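Local coordinates for CRISPR-associated protein Cse2 (Thermus thermophilus, PDB 2ZCA) that probably serves as the small helical subunit of a type I-E CRISPR interference complex in antiviral defence, at residues A22-F27 / R40-V45; A61-V65 / L131-L136; L11-Q15 / Y69-G74. One frame throughout, in Å; residues are numbered along the deposited sequence.

Contact 1. Residues A22-F27 / R40-V45; sequences AARAAF and RAMPYV
One face of the Tyr44 ring lies against the backbone of helix 20-29: Ala23 CA stands 3.8 Å from the ring centroid and 8° off its normal, a CH-pi contact over the middle of the ring. Ala23 CB rests on the CD1 side, 3.7 Å from Tyr44 CD1. An edge of the same tyrosine points to the face of Phe27 in a T-shaped pair, with centroids 6.0 Å apart and planes at 72°. Phe27 is further met obliquely by two aliphatic groups, Tyr44 CB (3.5 Å from Phe27 CZ) and Val45 CG2 (3.6 Å from Phe27 CE1). With CG anti to its carbonyl carbon (chi1 -59°), Tyr44 enters as a knob into the hole formed by Ala22, Ala23, Ala26 and Phe27. This packs helix 20-29 against the 3-10 turn and start of helix 42-49 in the all-alpha Cse2 fold, and Leu14 of helix 3-15 closes in on Ala23, Phe27 and Tyr44 as a third wall. Small residues permit the close approach: the CA atoms of Ala26 and Ala41 are 5.0 Å apart, and Ala26 CB sits 3.5 Å from Arg40 O. Further out, the phenol oxygen reaches Ala22, whose CB is 3.3 Å from Tyr44 OH.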
loop_
_atom_site.group_PDB
_atom_site.type_symbol
_atom_site.label_atom_id
_atom_site.label_comp_id
_atom_site.label_asym_id
_atom_site.label_seq_id
_atom_site.Cartn_x
_atom_site.Cartn_y
_atom_site.Cartn_z
ATOM N N ALA A 22 -17.022 8.022 -6.245
ATOM C CA ALA A 22 -17.607 6.805 -5.701
ATOM C C ALA A 22 -16.523 5.769 -5.392
ATOM O O ALA A 22 -16.608 5.052 -4.395
ATOM C CB ALA A 22 -18.618 6.223 -6.690
ATOM N N ALA A 23 -15.514 5.689 -6.254
ATOM C CA ALA A 23 -14.426 4.738 -6.058
ATOM C C ALA A 23 -13.643 5.084 -4.794
ATOM O O ALA A 23 -13.387 4.217 -3.957
ATOM C CB ALA A 23 -13.498 4.741 -7.271
ATOM N N ARG A 24 -13.264 6.353 -4.660
ATOM C CA ARG A 24 -12.517 6.792 -3.489
ATOM C C ARG A 24 -13.331 6.528 -2.230
ATOM O O ARG A 24 -12.790 6.100 -1.216
ATOM C CB ARG A 24 -12.187 8.288 -3.566
ATOM C CG ARG A 24 -11.325 8.778 -2.396
ATOM C CD ARG A 24 -11.185 10.296 -2.378
ATOM N NE ARG A 24 -10.137 10.748 -1.461
ATOM C CZ ARG A 24 -10.197 10.669 -0.134
ATOM N NH1 ARG A 24 -11.262 10.154 0.464
ATOM N NH2 ARG A 24 -9.183 11.108 0.601
ATOM N N ALA A 25 -14.634 6.790 -2.297
ATOM C CA ALA A 25 -15.504 6.571 -1.151
ATOM C C ALA A 25 -15.466 5.107 -0.727
ATOM O O ALA A 25 -15.400 4.800 0.466
ATOM C CB ALA A 25 -16.937 6.987 -1.490
ATOM N N ALA A 26 -15.500 4.203 -1.704
ATOM C CA ALA A 26 -15.470 2.775 -1.405
ATOM C C ALA A 26 -14.097 2.356 -0.887
ATOM O O ALA A 26 -13.999 1.619 0.095
ATOM C CB ALA A 26 -15.829 1.967 -2.645
ATOM N N PHE A 27 -13.042 2.820 -1.551
ATOM C CA PHE A 27 -11.688 2.479 -1.130
ATOM C C PHE A 27 -11.396 3.028 0.264
ATOM O O PHE A 27 -10.835 2.330 1.113
ATOM C CB PHE A 27 -10.643 3.036 -2.107
ATOM C CG PHE A 27 -10.646 2.380 -3.462
ATOM C CD1 PHE A 27 -11.064 1.063 -3.623
ATOM C CD2 PHE A 27 -10.171 3.069 -4.576
ATOM C CE1 PHE A 27 -11.006 0.441 -4.875
ATOM C CE2 PHE A 27 -10.107 2.456 -5.831
ATOM C CZ PHE A 27 -10.527 1.140 -5.979
ATOM N N ARG A 40 -18.458 -3.065 -1.575
ATOM C CA ARG A 40 -18.502 -1.911 -2.473
ATOM C C ARG A 40 -17.201 -1.558 -3.198
ATOM O O ARG A 40 -17.223 -0.855 -4.209
ATOM C CB ARG A 40 -19.043 -0.687 -1.729
ATOM C CG ARG A 40 -20.483 -0.858 -1.244
ATOM C CD ARG A 40 -21.451 -1.186 -2.386
ATOM N NE ARG A 40 -22.775 -1.559 -1.885
ATOM C CZ ARG A 40 -23.824 -1.858 -2.650
ATOM N NH1 ARG A 40 -23.722 -1.832 -3.973
ATOM N NH2 ARG A 40 -24.979 -2.193 -2.086
ATOM N N ALA A 41 -16.070 -2.044 -2.702
ATOM C CA ALA A 41 -14.801 -1.757 -3.362
ATOM C C ALA A 41 -14.538 -2.736 -4.504
ATOM O O ALA A 41 -13.785 -2.436 -5.426
ATOM C CB ALA A 41 -13.653 -1.826 -2.351
HETATM N N MSE A 42 -15.174 -3.901 -4.444
HETATM C CA MSE A 42 -14.965 -4.943 -5.442
HETATM C C MSE A 42 -15.181 -4.567 -6.909
HETATM O O MSE A 42 -14.390 -4.950 -7.769
HETATM C CB MSE A 42 -15.793 -6.177 -5.061
HETATM C CG MSE A 42 -15.332 -6.780 -3.733
HETATM SE SE MSE A 42 -16.245 -8.393 -3.208
HETATM C CE MSE A 42 -15.567 -8.562 -1.401
ATOM N N PRO A 43 -16.245 -3.814 -7.219
ATOM C CA PRO A 43 -16.464 -3.442 -8.624
ATOM C C PRO A 43 -15.330 -2.595 -9.210
ATOM O O PRO A 43 -15.178 -2.502 -10.431
ATOM C CB PRO A 43 -17.780 -2.665 -8.571
ATOM C CG PRO A 43 -18.505 -3.310 -7.441
ATOM C CD PRO A 43 -17.412 -3.449 -6.396
ATOM N N TYR A 44 -14.537 -1.982 -8.337
ATOM C CA TYR A 44 -13.439 -1.115 -8.770
ATOM C C TYR A 44 -12.087 -1.811 -8.851
ATOM O O TYR A 44 -11.120 -1.243 -9.366
ATOM C CB TYR A 44 -13.329 0.081 -7.824
ATOM C CG TYR A 44 -14.588 0.911 -7.766
ATOM C CD1 TYR A 44 -14.941 1.753 -8.821
ATOM C CD2 TYR A 44 -15.444 0.832 -6.670
ATOM C CE1 TYR A 44 -16.121 2.497 -8.783
ATOM C CE2 TYR A 44 -16.626 1.569 -6.623
ATOM C CZ TYR A 44 -16.958 2.398 -7.681
ATOM O OH TYR A 44 -18.129 3.121 -7.633
ATOM N N VAL A 45 -12.017 -3.036 -8.345
ATOM C CA VAL A 45 -10.766 -3.781 -8.348
ATOM C C VAL A 45 -10.824 -5.086 -9.148
ATOM O O VAL A 45 -9.867 -5.435 -9.840
ATOM C CB VAL A 45 -10.331 -4.098 -6.902
ATOM C CG1 VAL A 45 -9.060 -4.934 -6.899
ATOM C CG2 VAL A 45 -10.108 -2.794 -6.139
#

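Contact 2. Residues A61-V65 / L131-L136; sequences AHYLV and LLDDLL
Leu132 spreads its two methyls over different neighbours on helix 56-71. Leu132 CD2 lies above one face of the His62 imidazole, 4.0 Å from the ring centroid and 25° off the normal, a CH-pi contact displaced toward the CD2-NE2 rim. Leu132 CD1 turns instead to Val65, where it is 3.8 Å from CG2, the two side chains meeting at about a right angle; it also touches the backbone of the facing helix. The first torsion, with CG anti to the backbone N, carries the leucine toward that helix, and chi2 (59°) then parts the methyls between imidazole and valine.

Leu135 uses one branch. Its CD2 packs on the helix itself, 3.7 Å from Ala61 CA, and the same methyl is 3.9 Å from CD2 of Leu64, whose side chain runs across it roughly at a right angle. Leu136 differs, with CG anti to the carbonyl carbon, and its CD2 comes within 3.9 Å of Ala61 CB while also approaching CE1 of His62 obliquely. The small Ala61 is therefore contacted by Leu132, Leu135 and Leu136 together.

The hydrogen bond from His62 ND1 to Glu58 O, one helical turn earlier, and the edge-to-face rings of Trp54 and Phe7 probably limit rotation of the imidazole. Beyond Leu135, Leu115 of helix 111-121 extends the apolar layer.

The helix segments approach to 9.7 Å between axes, with their N-to-C directions 145° apart. Across the contact the nearest CA pairs are Ala61 with Leu135 and Val65 with Leu132. Largely buried, apolar contacts between inclined helices running in broadly opposite directions are characteristic of the interior of an all-helical bundle, here the centre of the Cse2 fold.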
loop_
_atom_site.group_PDB
_atom_site.type_symbol
_atom_site.label_atom_id
_atom_site.label_comp_id
_atom_site.label_asym_id
_atom_site.label_seq_id
_atom_site.Cartn_x
_atom_site.Cartn_y
_atom_site.Cartn_z
ATOM N N ALA A 61 -3.695 -7.833 -1.395
ATOM C CA ALA A 61 -2.645 -6.817 -1.476
ATOM C C ALA A 61 -3.132 -5.663 -2.346
ATOM O O ALA A 61 -2.929 -4.495 -2.013
ATOM C CB ALA A 61 -1.370 -7.413 -2.063
ATOM N N HIS A 62 -3.777 -5.989 -3.466
ATOM C CA HIS A 62 -4.294 -4.954 -4.358
ATOM C C HIS A 62 -5.361 -4.110 -3.662
ATOM O O HIS A 62 -5.370 -2.883 -3.781
ATOM C CB HIS A 62 -4.891 -5.571 -5.627
ATOM C CG HIS A 62 -3.872 -6.097 -6.590
ATOM N ND1 HIS A 62 -3.182 -7.271 -6.381
ATOM C CD2 HIS A 62 -3.451 -5.623 -7.788
ATOM C CE1 HIS A 62 -2.384 -7.501 -7.409
ATOM N NE2 HIS A 62 -2.529 -6.516 -8.277
ATOM N N TYR A 63 -6.270 -4.766 -2.946
ATOM C CA TYR A 63 -7.324 -4.037 -2.244
ATOM C C TYR A 63 -6.753 -3.098 -1.192
ATOM O O TYR A 63 -7.233 -1.976 -1.029
ATOM C CB TYR A 63 -8.304 -5.007 -1.581
ATOM C CG TYR A 63 -9.357 -5.543 -2.528
ATOM C CD1 TYR A 63 -10.449 -4.760 -2.898
ATOM C CD2 TYR A 63 -9.238 -6.816 -3.081
ATOM C CE1 TYR A 63 -11.400 -5.229 -3.801
ATOM C CE2 TYR A 63 -10.180 -7.293 -3.983
ATOM C CZ TYR A 63 -11.257 -6.493 -4.338
ATOM O OH TYR A 63 -12.182 -6.958 -5.244
ATOM N N LEU A 64 -5.731 -3.551 -0.473
ATOM C CA LEU A 64 -5.145 -2.706 0.560
ATOM C C LEU A 64 -4.449 -1.493 -0.052
ATOM O O LEU A 64 -4.573 -0.379 0.459
ATOM C CB LEU A 64 -4.163 -3.508 1.430
ATOM C CG LEU A 64 -3.441 -2.738 2.547
ATOM C CD1 LEU A 64 -4.448 -2.062 3.464
ATOM C CD2 LEU A 64 -2.567 -3.699 3.344
ATOM N N VAL A 65 -3.720 -1.701 -1.146
ATOM C CA VAL A 65 -3.030 -0.593 -1.800
ATOM C C VAL A 65 -4.026 0.421 -2.364
ATOM O O VAL A 65 -3.788 1.623 -2.303
ATOM C CB VAL A 65 -2.088 -1.095 -2.915
ATOM C CG1 VAL A 65 -1.562 0.080 -3.735
ATOM C CG2 VAL A 65 -0.917 -1.850 -2.288
ATOM N N LEU A 131 5.015 0.070 -3.480
ATOM C CA LEU A 131 4.317 -0.451 -2.313
ATOM C C LEU A 131 3.613 -1.773 -2.646
ATOM O O LEU A 131 3.696 -2.735 -1.883
ATOM C CB LEU A 131 3.298 0.567 -1.787
ATOM C CG LEU A 131 2.552 0.119 -0.524
ATOM C CD1 LEU A 131 3.560 -0.208 0.579
ATOM C CD2 LEU A 131 1.594 1.216 -0.062
ATOM N N LEU A 132 2.926 -1.830 -3.784
ATOM C CA LEU A 132 2.239 -3.064 -4.155
ATOM C C LEU A 132 3.238 -4.166 -4.506
ATOM O O LEU A 132 3.084 -5.305 -4.072
ATOM C CB LEU A 132 1.291 -2.839 -5.337
ATOM C CG LEU A 132 0.595 -4.112 -5.836
ATOM C CD1 LEU A 132 -0.213 -4.736 -4.701
ATOM C CD2 LEU A 132 -0.300 -3.788 -7.022
ATOM N N ASP A 133 4.258 -3.838 -5.292
ATOM C CA ASP A 133 5.244 -4.851 -5.653
ATOM C C ASP A 133 5.862 -5.454 -4.400
ATOM O O ASP A 133 6.141 -6.655 -4.350
ATOM C CB ASP A 133 6.349 -4.262 -6.537
ATOM C CG ASP A 133 5.874 -3.968 -7.946
ATOM O OD1 ASP A 133 5.105 -4.783 -8.495
ATOM O OD2 ASP A 133 6.281 -2.935 -8.511
ATOM N N ASP A 134 6.077 -4.617 -3.389
ATOM C CA ASP A 134 6.666 -5.085 -2.144
ATOM C C ASP A 134 5.689 -5.924 -1.320
ATOM O O ASP A 134 6.052 -6.977 -0.804
ATOM C CB ASP A 134 7.170 -3.903 -1.309
ATOM C CG ASP A 134 8.382 -3.232 -1.922
ATOM O OD1 ASP A 134 9.039 -3.866 -2.778
ATOM O OD2 ASP A 134 8.687 -2.081 -1.536
ATOM N N LEU A 135 4.448 -5.463 -1.204
ATOM C CA LEU A 135 3.451 -6.199 -0.433
ATOM C C LEU A 135 3.207 -7.581 -1.050
ATOM O O LEU A 135 3.010 -8.569 -0.344
ATOM C CB LEU A 135 2.144 -5.396 -0.375
ATOM C CG LEU A 135 1.028 -5.932 0.531
ATOM C CD1 LEU A 135 1.547 -6.119 1.955
ATOM C CD2 LEU A 135 -0.144 -4.959 0.509
ATOM N N LEU A 136 3.231 -7.648 -2.375
ATOM C CA LEU A 136 3.027 -8.914 -3.066
ATOM C C LEU A 136 4.108 -9.941 -2.728
ATOM O O LEU A 136 3.864 -11.146 -2.770
ATOM C CB LEU A 136 2.999 -8.686 -4.579
ATOM C CG LEU A 136 1.723 -8.061 -5.143
ATOM C CD1 LEU A 136 1.939 -7.632 -6.593
ATOM C CD2 LEU A 136 0.593 -9.077 -5.049
#

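Contact 3. Residues L11-Q15 / Y69-G74; sequences LKRLQ and YALKDG
Tyr69, Asp73 and Gly74, which all meet helix 3-15, belong to a Schellman motif that ends helix 56-71: Gly74 N bonds Tyr69 O at 2.7 Å and Asp73 N bonds Ala70 O at 2.8 Å, with Asp73 at positive phi as the C-prime residue.

The Tyr69 ring is held between two layers. Leu11 CB lies over one face, 3.9 Å from the ring centroid in a CH-pi contact. On the opposite face Gly74 CA stands 3.3 Å above the ring plane, near its centre, so the turn folds back over the tyrosine that begins it. Leu11 and Tyr69 run past one another in opposite directions, which brings Leu11 CD1 above the CG end of the ring and Leu11 CB above the phenol end.

Two polar side chains of helix 3-15 then grip the turn. Gln15 is extended beyond CG and uses both ends of its amide. Its NE2 donates to Asp73 O at 3.2 Å along an almost straight path (172°); the acceptor lies in the amide plane, whereas the donor is 62° out of the carbonyl plane. Its OE1 takes a weak hydrogen bond from Tyr69 OH at 2.7 Å. Lys12, bent at its second torsion (chi2 -63°), passes the edge of the tyrosine ring and delivers NZ to Gly74 O at 2.6 Å, in the carbonyl plane.

Trp20 of helix 20-29 packs on both Gln15 and Tyr69, and the carboxylate of Asp73 is engaged by Arg24 of that helix. An ammonium and an amide donating to carbonyls of the turn would probably suit the partial negative charge of a helix C-terminus. The arrangement is that of a Schellman-terminated helix tied to a neighbouring helix through its last turn and the capping turn beyond.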
loop_
_atom_site.group_PDB
_atom_site.type_symbol
_atom_site.label_atom_id
_atom_site.label_comp_id
_atom_site.label_asym_id
_atom_site.label_seq_id
_atom_site.Cartn_x
_atom_site.Cartn_y
_atom_site.Cartn_z
ATOM N N LEU A 11 -5.402 2.691 -11.143
ATOM C CA LEU A 11 -5.919 3.622 -10.148
ATOM C C LEU A 11 -5.919 5.053 -10.679
ATOM O O LEU A 11 -6.878 5.791 -10.469
ATOM C CB LEU A 11 -5.097 3.532 -8.858
ATOM C CG LEU A 11 -5.229 2.186 -8.134
ATOM C CD1 LEU A 11 -4.278 2.134 -6.941
ATOM C CD2 LEU A 11 -6.668 1.994 -7.675
ATOM N N LYS A 12 -4.850 5.440 -11.374
ATOM C CA LYS A 12 -4.761 6.788 -11.933
ATOM C C LYS A 12 -5.844 7.019 -12.982
ATOM O O LYS A 12 -6.393 8.118 -13.091
ATOM C CB LYS A 12 -3.377 7.021 -12.551
ATOM C CG LYS A 12 -2.293 7.308 -11.525
ATOM C CD LYS A 12 -2.603 8.600 -10.786
ATOM C CE LYS A 12 -1.641 8.846 -9.637
ATOM N NZ LYS A 12 -1.995 10.098 -8.917
ATOM N N ARG A 13 -6.149 5.982 -13.753
ATOM C CA ARG A 13 -7.182 6.079 -14.777
ATOM C C ARG A 13 -8.537 6.274 -14.095
ATOM O O ARG A 13 -9.357 7.081 -14.540
ATOM C CB ARG A 13 -7.198 4.809 -15.629
ATOM C CG ARG A 13 -8.258 4.801 -16.712
ATOM C CD ARG A 13 -8.213 3.511 -17.519
ATOM N NE ARG A 13 -9.216 3.501 -18.582
ATOM C CZ ARG A 13 -9.396 2.495 -19.431
ATOM N NH1 ARG A 13 -8.637 1.409 -19.346
ATOM N NH2 ARG A 13 -10.331 2.574 -20.369
ATOM N N LEU A 14 -8.758 5.532 -13.011
ATOM C CA LEU A 14 -9.996 5.615 -12.242
ATOM C C LEU A 14 -10.166 7.009 -11.655
ATOM O O LEU A 14 -11.248 7.592 -11.705
ATOM C CB LEU A 14 -9.976 4.606 -11.089
ATOM C CG LEU A 14 -11.053 3.527 -10.992
ATOM C CD1 LEU A 14 -10.864 2.766 -9.683
ATOM C CD2 LEU A 14 -12.436 4.147 -11.042
ATOM N N GLN A 15 -9.088 7.536 -11.082
ATOM C CA GLN A 15 -9.122 8.855 -10.473
ATOM C C GLN A 15 -9.420 9.940 -11.504
ATOM O O GLN A 15 -9.889 11.025 -11.160
ATOM C CB GLN A 15 -7.793 9.133 -9.762
ATOM C CG GLN A 15 -7.696 10.511 -9.126
ATOM C CD GLN A 15 -6.671 10.565 -8.010
ATOM O OE1 GLN A 15 -5.656 9.866 -8.047
ATOM N NE2 GLN A 15 -6.926 11.408 -7.012
ATOM N N TYR A 69 -4.089 4.214 -1.254
ATOM C CA TYR A 69 -3.960 5.194 -2.328
ATOM C C TYR A 69 -5.058 6.242 -2.143
ATOM O O TYR A 69 -4.816 7.440 -2.263
ATOM C CB TYR A 69 -4.091 4.477 -3.679
ATOM C CG TYR A 69 -4.135 5.359 -4.909
ATOM C CD1 TYR A 69 -5.342 5.891 -5.374
ATOM C CD2 TYR A 69 -2.981 5.609 -5.645
ATOM C CE1 TYR A 69 -5.391 6.643 -6.554
ATOM C CE2 TYR A 69 -3.019 6.358 -6.819
ATOM C CZ TYR A 69 -4.225 6.869 -7.270
ATOM O OH TYR A 69 -4.256 7.593 -8.443
ATOM N N ALA A 70 -6.267 5.780 -1.836
ATOM C CA ALA A 70 -7.389 6.684 -1.620
ATOM C C ALA A 70 -7.164 7.550 -0.378
ATOM O O ALA A 70 -7.471 8.746 -0.384
ATOM C CB ALA A 70 -8.682 5.880 -1.482
ATOM N N LEU A 71 -6.630 6.947 0.682
ATOM C CA LEU A 71 -6.359 7.669 1.922
ATOM C C LEU A 71 -5.461 8.873 1.648
ATOM O O LEU A 71 -5.633 9.945 2.243
ATOM C CB LEU A 71 -5.684 6.743 2.943
ATOM C CG LEU A 71 -5.210 7.381 4.256
ATOM C CD1 LEU A 71 -6.411 7.886 5.048
ATOM C CD2 LEU A 71 -4.422 6.362 5.075
ATOM N N LYS A 72 -4.507 8.689 0.737
ATOM C CA LYS A 72 -3.570 9.744 0.366
ATOM C C LYS A 72 -4.069 10.527 -0.847
ATOM O O LYS A 72 -3.322 11.286 -1.469
ATOM C CB LYS A 72 -2.190 9.136 0.076
ATOM C CG LYS A 72 -1.418 8.724 1.328
ATOM C CD LYS A 72 -0.868 9.952 2.056
ATOM C CE LYS A 72 -0.134 9.575 3.340
ATOM N NZ LYS A 72 0.452 10.767 4.017
ATOM N N ASP A 73 -5.343 10.334 -1.172
ATOM C CA ASP A 73 -5.971 11.020 -2.298
ATOM C C ASP A 73 -5.190 10.850 -3.602
ATOM O O ASP A 73 -5.087 11.779 -4.407
ATOM C CB ASP A 73 -6.136 12.508 -1.967
ATOM C CG ASP A 73 -7.226 13.168 -2.784
ATOM O OD1 ASP A 73 -8.357 12.633 -2.799
ATOM O OD2 ASP A 73 -6.956 14.220 -3.403
ATOM N N GLY A 74 -4.635 9.656 -3.797
ATOM C CA GLY A 74 -3.884 9.360 -5.005
ATOM C C GLY A 74 -2.562 10.084 -5.190
ATOM O O GLY A 74 -2.048 10.160 -6.305
#

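How the contacts relate
Contact 2 lies nearest the chain's centre and contact 1 is peripheral but also buried; both are held by apolar and aromatic packing. Contact 3 is only partly buried, and it alone of the three has hydrogen bonds between its segments, directed mainly at carbonyls of the turn that follows helix 56-71. Contacts 2 and 3 use successive parts of helix 56-71, the first against helix 128-136, the second against helix 3-15. Contact 1 is nested within the loop that contact 3 closes, and Phe27 joins the two by packing against Ala70 and Leu11. Tyr63, on the 61-65 segment, packs against Met42 and Val45, linking contact 1 to contact 2.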